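Local coordinates for protein hookworm platelet inhibitor 1 (Ancylostoma caninum, PDB 4TPV) that inhibits platelet aggregation and adhesion, possibly by binding the integrins glycoprotein IIb/IIIa and alpha-2/beta-1, at residues E17-L22 / L78-E83. Sequence-based numbering, arbitrary orientation.
Sequences EMFTEL and LNIPLE
In the CAP fold of this protein, helix 13-34 meets the first turn of helix 80-89 through a proline laid over an aromatic ring. Pro81 points toward the other helix, and its CB sits 4.1 Å from the centroid of the Phe19 ring, only 5° off the ring normal: a CH-pi contact in which the side chains cross at about a right angle while the proline ring lies nearly flat over the aromatic face. Proline suits the first turn of a helix, where its missing N-H costs no bond; its CG touches Met18 CB at 3.8 Å. The broad phenylalanine also reaches Val133 and Cys135 of strand 130-138, and so lies between the Pro81 turn and the sheet.

Leucine's forked end can touch two partners at once: in Leu22, CG anti to the backbone N (chi1 -162°), CD2 packs against Pro81 O at 3.4 Å, while CD1 meets Leu82 CD2.

Asn79 is the N-cap. Its side chain, short enough to curl back from the crowded position between backbone N and carbonyl carbon (chi1 76°), lets OD1 accept from Leu82 N at 2.9 Å, in the carbonyl plane. Methionine's long unbranched chain carries Met18 SD across to 3.6 Å from Asn79 ND2.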
# COMPACT_ATOMS: atom_id res chain seq x y z
N GLU A 17 -10.80 -6.26 -0.66
CA GLU A 17 -10.86 -6.08 0.78
C GLU A 17 -9.65 -6.72 1.48
O GLU A 17 -9.07 -6.12 2.38
CB GLU A 17 -12.18 -6.65 1.33
CG GLU A 17 -12.49 -6.22 2.74
CD GLU A 17 -13.87 -6.68 3.19
OE1 GLU A 17 -14.28 -7.80 2.81
OE2 GLU A 17 -14.56 -5.92 3.90
N MET A 18 -9.25 -7.90 1.04
CA MET A 18 -8.09 -8.57 1.62
C MET A 18 -6.86 -7.69 1.42
O MET A 18 -6.12 -7.47 2.35
CB MET A 18 -7.88 -9.96 1.02
CG MET A 18 -8.93 -10.98 1.46
SD MET A 18 -8.79 -12.46 0.45
CE MET A 18 -10.25 -13.38 0.98
N PHE A 19 -6.68 -7.15 0.23
CA PHE A 19 -5.52 -6.28 -0.01
C PHE A 19 -5.54 -5.07 0.92
O PHE A 19 -4.51 -4.70 1.50
CB PHE A 19 -5.49 -5.81 -1.47
CG PHE A 19 -4.78 -6.74 -2.41
CD1 PHE A 19 -3.41 -6.91 -2.34
CD2 PHE A 19 -5.47 -7.39 -3.41
CE1 PHE A 19 -2.75 -7.75 -3.24
CE2 PHE A 19 -4.82 -8.23 -4.30
CZ PHE A 19 -3.45 -8.40 -4.22
N THR A 20 -6.69 -4.43 1.04
CA THR A 20 -6.80 -3.20 1.81
C THR A 20 -6.56 -3.46 3.30
O THR A 20 -5.80 -2.74 3.95
CB THR A 20 -8.17 -2.55 1.62
OG1 THR A 20 -8.43 -2.42 0.21
CG2 THR A 20 -8.22 -1.18 2.31
N GLU A 21 -7.20 -4.49 3.83
CA GLU A 21 -7.03 -4.81 5.25
C GLU A 21 -5.59 -5.20 5.58
O GLU A 21 -5.06 -4.82 6.64
CB GLU A 21 -7.97 -5.95 5.66
CG GLU A 21 -8.05 -6.17 7.18
CD GLU A 21 -6.87 -6.94 7.77
OE1 GLU A 21 -6.28 -7.80 7.07
OE2 GLU A 21 -6.52 -6.67 8.94
N LEU A 22 -4.97 -5.98 4.70
CA LEU A 22 -3.58 -6.40 4.91
C LEU A 22 -2.66 -5.18 5.00
O LEU A 22 -1.87 -5.05 5.94
CB LEU A 22 -3.14 -7.33 3.79
CG LEU A 22 -1.91 -8.18 4.09
CD1 LEU A 22 -2.23 -9.15 5.24
CD2 LEU A 22 -1.53 -8.94 2.83
N LEU A 78 0.34 -19.33 -0.49
CA LEU A 78 -0.73 -18.62 0.18
C LEU A 78 -1.69 -18.08 -0.87
O LEU A 78 -1.44 -18.21 -2.07
CB LEU A 78 -0.18 -17.48 1.02
CG LEU A 78 0.89 -17.80 2.09
CD1 LEU A 78 1.26 -16.54 2.86
CD2 LEU A 78 0.39 -18.88 3.03
N ASN A 79 -2.76 -17.44 -0.43
CA ASN A 79 -3.59 -16.78 -1.41
C ASN A 79 -2.85 -15.57 -1.98
O ASN A 79 -1.74 -15.24 -1.53
CB ASN A 79 -4.96 -16.40 -0.81
CG ASN A 79 -4.93 -15.18 0.11
OD1 ASN A 79 -3.87 -14.61 0.39
ND2 ASN A 79 -6.10 -14.79 0.59
N ILE A 80 -3.43 -14.96 -3.00
CA ILE A 80 -2.70 -13.94 -3.76
C ILE A 80 -2.36 -12.70 -2.92
O ILE A 80 -1.20 -12.28 -2.89
CB ILE A 80 -3.48 -13.58 -5.03
CG1 ILE A 80 -3.48 -14.79 -5.97
CG2 ILE A 80 -2.86 -12.37 -5.72
CD1 ILE A 80 -4.20 -14.56 -7.29
N PRO A 81 -3.33 -12.13 -2.18
CA PRO A 81 -3.00 -10.97 -1.34
C PRO A 81 -1.90 -11.27 -0.31
O PRO A 81 -1.00 -10.45 -0.15
CB PRO A 81 -4.34 -10.64 -0.67
CG PRO A 81 -5.37 -11.14 -1.62
CD PRO A 81 -4.78 -12.39 -2.21
N LEU A 82 -1.94 -12.43 0.36
CA LEU A 82 -0.88 -12.75 1.31
C LEU A 82 0.45 -13.04 0.64
O LEU A 82 1.49 -12.65 1.16
CB LEU A 82 -1.27 -13.95 2.18
CG LEU A 82 -2.35 -13.63 3.20
CD1 LEU A 82 -2.87 -14.94 3.78
CD2 LEU A 82 -1.79 -12.72 4.32
N GLU A 83 0.44 -13.71 -0.52
CA GLU A 83 1.69 -14.01 -1.22
C GLU A 83 2.41 -12.71 -1.57
O GLU A 83 3.61 -12.56 -1.28
CB GLU A 83 1.41 -14.89 -2.46
CG GLU A 83 2.62 -15.58 -3.08
CD GLU A 83 3.22 -16.72 -2.24
OE1 GLU A 83 2.48 -17.55 -1.65
OE2 GLU A 83 4.46 -16.79 -2.19